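Bifunctional pinoresinol-lariciresinol reductase 1 (Thuja plicata, PDB 1QYD) reduces (-)-pinoresinol to (-)-lariciresinol and then to (+)-secoisolariciresinol in lignan biosynthesis, taking hydride from NADPH. Local coordinates at residues 124-128 with 274-280; 127-131 with 266-270. All coordinates share one frame; numbering follows the deposited sequence.

Interaction 1. Residues 124-128 with 274-280; sequences MEHAL and QIFFRGD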
loop_
_atom_site.group_PDB
_atom_site.type_symbol
_atom_site.label_atom_id
_atom_site.label_comp_id
_atom_site.label_asym_id
_atom_site.label_seq_id
_atom_site.Cartn_x
_atom_site.Cartn_y
_atom_site.Cartn_z
ATOM N N MET A 124 -3.991 20.612 -2.792
ATOM C CA MET A 124 -3.510 20.535 -1.432
ATOM C C MET A 124 -3.385 19.126 -0.862
ATOM O O MET A 124 -2.300 18.645 -0.528
ATOM C CB MET A 124 -4.421 21.365 -0.497
ATOM C CG MET A 124 -4.505 22.869 -0.620
ATOM S SD MET A 124 -2.849 23.611 -0.590
ATOM C CE MET A 124 -2.729 24.218 -2.255
ATOM N N GLU A 125 -4.571 18.500 -0.815
ATOM C CA GLU A 125 -4.912 17.303 -0.076
ATOM C C GLU A 125 -3.984 17.012 1.128
ATOM O O GLU A 125 -3.017 16.242 1.186
ATOM C CB GLU A 125 -5.012 16.150 -1.082
ATOM C CG GLU A 125 -6.059 16.336 -2.210
ATOM C CD GLU A 125 -7.563 16.595 -1.978
ATOM O OE1 GLU A 125 -8.095 16.539 -0.867
ATOM O OE2 GLU A 125 -8.236 16.853 -2.974
ATOM N N HIS A 126 -4.370 17.985 1.976
ATOM C CA HIS A 126 -4.115 18.369 3.376
ATOM C C HIS A 126 -4.889 17.439 4.312
ATOM O O HIS A 126 -5.006 17.664 5.514
ATOM C CB HIS A 126 -4.626 19.799 3.563
ATOM C CG HIS A 126 -5.989 19.934 2.851
ATOM N ND1 HIS A 126 -6.153 20.284 1.581
ATOM C CD2 HIS A 126 -7.236 19.596 3.332
ATOM C CE1 HIS A 126 -7.417 20.155 1.281
ATOM N NE2 HIS A 126 -8.074 19.740 2.335
ATOM N N ALA A 127 -5.504 16.468 3.633
ATOM C CA ALA A 127 -6.430 15.453 4.053
ATOM C C ALA A 127 -6.105 14.600 5.243
ATOM O O ALA A 127 -4.950 14.280 5.533
ATOM C CB ALA A 127 -6.666 14.542 2.884
ATOM N N LEU A 128 -7.217 14.245 5.900
ATOM C CA LEU A 128 -7.213 13.371 7.060
ATOM C C LEU A 128 -6.781 12.007 6.527
ATOM O O LEU A 128 -7.141 11.624 5.411
ATOM C CB LEU A 128 -8.620 13.234 7.672
ATOM C CG LEU A 128 -9.499 14.430 8.087
ATOM C CD1 LEU A 128 -10.973 14.027 7.960
ATOM C CD2 LEU A 128 -9.134 14.898 9.489
ATOM N N GLN A 274 -13.810 15.037 3.300
ATOM C CA GLN A 274 -13.128 16.118 2.595
ATOM C C GLN A 274 -14.127 16.732 1.631
ATOM O O GLN A 274 -14.071 17.931 1.402
ATOM C CB GLN A 274 -11.963 15.611 1.779
ATOM C CG GLN A 274 -11.060 14.558 2.414
ATOM C CD GLN A 274 -10.092 14.954 3.521
ATOM O OE1 GLN A 274 -9.658 16.100 3.686
ATOM N NE2 GLN A 274 -9.691 13.954 4.297
ATOM N N ILE A 275 -15.016 15.932 1.007
ATOM C CA ILE A 275 -16.151 16.356 0.169
ATOM C C ILE A 275 -17.200 17.255 0.915
ATOM O O ILE A 275 -17.494 18.394 0.520
ATOM C CB ILE A 275 -16.894 15.087 -0.396
ATOM C CG1 ILE A 275 -16.017 14.274 -1.283
ATOM C CG2 ILE A 275 -18.046 15.486 -1.288
ATOM C CD1 ILE A 275 -16.722 12.960 -1.695
ATOM N N PHE A 276 -17.801 16.753 2.013
ATOM C CA PHE A 276 -18.867 17.460 2.725
ATOM C C PHE A 276 -18.466 17.941 4.134
ATOM O O PHE A 276 -19.136 17.575 5.107
ATOM C CB PHE A 276 -20.140 16.540 2.842
ATOM C CG PHE A 276 -20.636 15.772 1.607
ATOM C CD1 PHE A 276 -21.348 16.422 0.611
ATOM C CD2 PHE A 276 -20.368 14.398 1.479
ATOM C CE1 PHE A 276 -21.791 15.709 -0.506
ATOM C CE2 PHE A 276 -20.809 13.679 0.360
ATOM C CZ PHE A 276 -21.526 14.338 -0.635
ATOM N N PHE A 277 -17.377 18.731 4.285
ATOM C CA PHE A 277 -16.916 19.358 5.531
ATOM C C PHE A 277 -15.826 20.403 5.333
ATOM O O PHE A 277 -15.914 21.490 5.925
ATOM C CB PHE A 277 -16.302 18.413 6.541
ATOM C CG PHE A 277 -17.281 17.714 7.454
ATOM C CD1 PHE A 277 -17.359 16.312 7.431
ATOM C CD2 PHE A 277 -18.115 18.466 8.293
ATOM C CE1 PHE A 277 -18.277 15.657 8.242
ATOM C CE2 PHE A 277 -19.030 17.793 9.105
ATOM C CZ PHE A 277 -19.111 16.396 9.078
ATOM N N ARG A 278 -14.737 20.023 4.617
ATOM C CA ARG A 278 -13.631 20.905 4.242
ATOM C C ARG A 278 -13.849 21.342 2.794
ATOM O O ARG A 278 -13.149 22.204 2.253
ATOM C CB ARG A 278 -12.257 20.199 4.361
ATOM C CG ARG A 278 -11.433 20.408 5.653
ATOM C CD ARG A 278 -12.099 19.948 6.979
ATOM N NE ARG A 278 -12.498 18.541 6.962
ATOM C CZ ARG A 278 -12.699 17.742 8.029
ATOM N NH1 ARG A 278 -12.559 18.145 9.300
ATOM N NH2 ARG A 278 -13.049 16.470 7.786
ATOM N N GLY A 279 -14.846 20.733 2.142
ATOM C CA GLY A 279 -15.326 21.132 0.829
ATOM C C GLY A 279 -14.374 21.129 -0.347
ATOM O O GLY A 279 -14.558 21.964 -1.222
ATOM N N ASP A 280 -13.416 20.196 -0.435
ATOM C CA ASP A 280 -12.490 20.094 -1.567
ATOM C C ASP A 280 -13.039 19.818 -2.976
ATOM O O ASP A 280 -12.289 19.366 -3.850
ATOM C CB ASP A 280 -11.441 19.032 -1.253
ATOM C CG ASP A 280 -10.605 19.338 -0.032
ATOM O OD1 ASP A 280 -10.276 18.405 0.710
ATOM O OD2 ASP A 280 -10.272 20.507 0.154
#
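His126 and Asp280 meet in a polar contact. The imidazole brings its edge to the carboxylate, NE2 of His126 lying 3.0 Å from Asp280 OD1 in a weak, strongly bent hydrogen bond, with ring and carboxylate planes 65° apart. With CG wedged between the backbone N and the carbonyl carbon (chi1 43°), the His126 ring extends toward the acid. Glu125 adds a second carboxylate: its OE1 sits 3.3 Å from Asp280 OD1, two acceptors with planes almost perpendicular. This closeness would probably favour a proton on one of the acids. Asp280 OD2 also accepts a weak hydrogen bond from Asn283. The two segments join the loop between edge strand 111-113 of the parallel Rossmann-type sheet and helix 133-147 to the turn leaving helix 272-275, where Asp280 N hydrogen-bonds back to Gln274 O at 3.0 Å. Elsewhere, side chains pack. Gln274 lays its amide against Ala127, CD being 3.5 Å from Ala127 CB, and reaches on to Leu128. Losing the amide to an alanine here is likely to open a gap beside Ala127 and Leu128. Leu128 crosses Arg278 at about a right angle; Leu128 CD1 lies 3.2 Å from Arg278 NH2, a nitrogen that hydrogen-bonds Tyr273 O.

Interaction 2. Residues 127-131 with 266-270; sequences ALQPG and KIVRC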
loop_
_atom_site.group_PDB
_atom_site.type_symbol
_atom_site.label_atom_id
_atom_site.label_comp_id
_atom_site.label_asym_id
_atom_site.label_seq_id
_atom_site.Cartn_x
_atom_site.Cartn_y
_atom_site.Cartn_z
ATOM N N ALA A 127 -5.504 16.468 3.633
ATOM C CA ALA A 127 -6.430 15.453 4.053
ATOM C C ALA A 127 -6.105 14.600 5.243
ATOM O O ALA A 127 -4.950 14.280 5.533
ATOM C CB ALA A 127 -6.666 14.542 2.884
ATOM N N LEU A 128 -7.217 14.245 5.900
ATOM C CA LEU A 128 -7.213 13.371 7.060
ATOM C C LEU A 128 -6.781 12.007 6.527
ATOM O O LEU A 128 -7.141 11.624 5.411
ATOM C CB LEU A 128 -8.620 13.234 7.672
ATOM C CG LEU A 128 -9.499 14.430 8.087
ATOM C CD1 LEU A 128 -10.973 14.027 7.960
ATOM C CD2 LEU A 128 -9.134 14.898 9.489
ATOM N N GLN A 129 -5.991 11.266 7.302
ATOM C CA GLN A 129 -5.508 9.935 6.948
ATOM C C GLN A 129 -6.630 8.908 7.233
ATOM O O GLN A 129 -7.585 9.312 7.921
ATOM C CB GLN A 129 -4.231 9.650 7.786
ATOM C CG GLN A 129 -3.158 10.765 7.940
ATOM C CD GLN A 129 -3.582 12.031 8.719
ATOM O OE1 GLN A 129 -4.064 11.984 9.863
ATOM N NE2 GLN A 129 -3.441 13.212 8.099
ATOM N N PRO A 130 -6.673 7.610 6.783
ATOM C CA PRO A 130 -5.729 6.878 5.925
ATOM C C PRO A 130 -5.807 7.203 4.454
ATOM O O PRO A 130 -4.761 7.255 3.805
ATOM C CB PRO A 130 -6.014 5.416 6.128
ATOM C CG PRO A 130 -6.891 5.353 7.338
ATOM C CD PRO A 130 -7.682 6.638 7.201
ATOM N N GLY A 131 -7.065 7.393 3.987
ATOM C CA GLY A 131 -7.489 7.741 2.625
ATOM C C GLY A 131 -6.839 8.959 1.973
ATOM O O GLY A 131 -7.277 9.456 0.938
ATOM N N LYS A 266 -12.407 3.861 7.119
ATOM C CA LYS A 266 -12.028 5.227 7.380
ATOM C C LYS A 266 -11.262 5.833 6.213
ATOM O O LYS A 266 -10.655 6.890 6.351
ATOM C CB LYS A 266 -11.195 5.335 8.639
ATOM C CG LYS A 266 -10.121 4.328 8.891
ATOM C CD LYS A 266 -9.267 4.944 9.975
ATOM C CE LYS A 266 -8.479 3.879 10.730
ATOM N NZ LYS A 266 -9.332 3.193 11.692
ATOM N N ILE A 267 -11.242 5.172 5.044
ATOM C CA ILE A 267 -10.701 5.749 3.811
ATOM C C ILE A 267 -11.908 6.384 3.158
ATOM O O ILE A 267 -11.810 7.525 2.726
ATOM C CB ILE A 267 -10.130 4.707 2.806
ATOM C CG1 ILE A 267 -8.826 4.156 3.312
ATOM C CG2 ILE A 267 -9.854 5.358 1.441
ATOM C CD1 ILE A 267 -8.327 3.065 2.338
ATOM N N VAL A 268 -13.041 5.675 3.070
ATOM C CA VAL A 268 -14.253 6.233 2.483
ATOM C C VAL A 268 -14.795 7.369 3.325
ATOM O O VAL A 268 -15.310 8.344 2.784
ATOM C CB VAL A 268 -15.368 5.142 2.294
ATOM C CG1 VAL A 268 -14.756 4.066 1.394
ATOM C CG2 VAL A 268 -15.899 4.549 3.606
ATOM N N ARG A 269 -14.688 7.221 4.651
ATOM C CA ARG A 269 -14.930 8.318 5.579
ATOM C C ARG A 269 -13.605 9.083 5.530
ATOM O O ARG A 269 -12.568 8.431 5.501
ATOM C CB ARG A 269 -15.230 7.771 6.996
ATOM C CG ARG A 269 -16.612 7.091 7.093
ATOM C CD ARG A 269 -17.051 6.628 8.480
ATOM N NE ARG A 269 -18.272 5.815 8.376
ATOM C CZ ARG A 269 -18.396 4.585 8.922
ATOM N NH1 ARG A 269 -17.413 4.007 9.625
ATOM N NH2 ARG A 269 -19.484 3.851 8.692
ATOM N N CYS A 270 -13.554 10.415 5.470
ATOM C CA CYS A 270 -12.348 11.245 5.307
ATOM C C CYS A 270 -11.842 11.147 3.896
ATOM O O CYS A 270 -10.733 10.750 3.541
ATOM C CB CYS A 270 -11.154 10.893 6.248
ATOM S SG CYS A 270 -10.175 9.393 6.025
#
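A mainly apolar contact without a clear hydrogen bond, this one presses the end of the loop leading into helix 133-147 against the short helix 265-268 and the residues just after it. Pro130, preceded by a cis peptide bond, lies across the Lys266 chain at about a right angle, its CG 3.6 Å from Lys266 CD. From CG the lysine runs nearly extended past the proline ring before bending at chi4 (-78°) to carry NZ to weak hydrogen bonds with Met258 O and Lys259 O. Pro130 CD lies 3.1 Å from Lys266 O. Next along the loop, Gly131 comes within 4.0 Å of Ile267, CA to CA, and Gly131 CA touches Ile267 CG2 at 3.6 Å; this close approach of the backbones occurs at a glycine. Cys270 fills in between, its SG 3.9 Å from Pro130 CD and its CB 3.6 Å from Leu128 CD1. Gln129 turns away and packs on Lys98 of the second subunit. The helix that follows the loop carries the probable proton acceptor Lys138, and His271, a likely substrate-binding residue, follows Cys270, consistent with an NmrA-type reductase site between a Rossmann-type part and the later chain.

Both contacts start from one continuous loop, residues 124-131, between strand 111-113 and helix 133-147, and share Ala127 and Leu128. Their centres are 10 Å apart, each about 17 Å from the centre of the chain and on the same side of it. The order reverses along the chain: the earlier part of the loop, in interaction 1, meets the later segment 274-280, while its last residues, in interaction 2, meet 266-270. Helices 265-268 and 272-275 follow each other, with His271, probably substrate-binding, between them. One loop next to the Rossmann-type sheet thus lies along two successive short helices of the later chain and the turns that follow them, so these parts lie side by side.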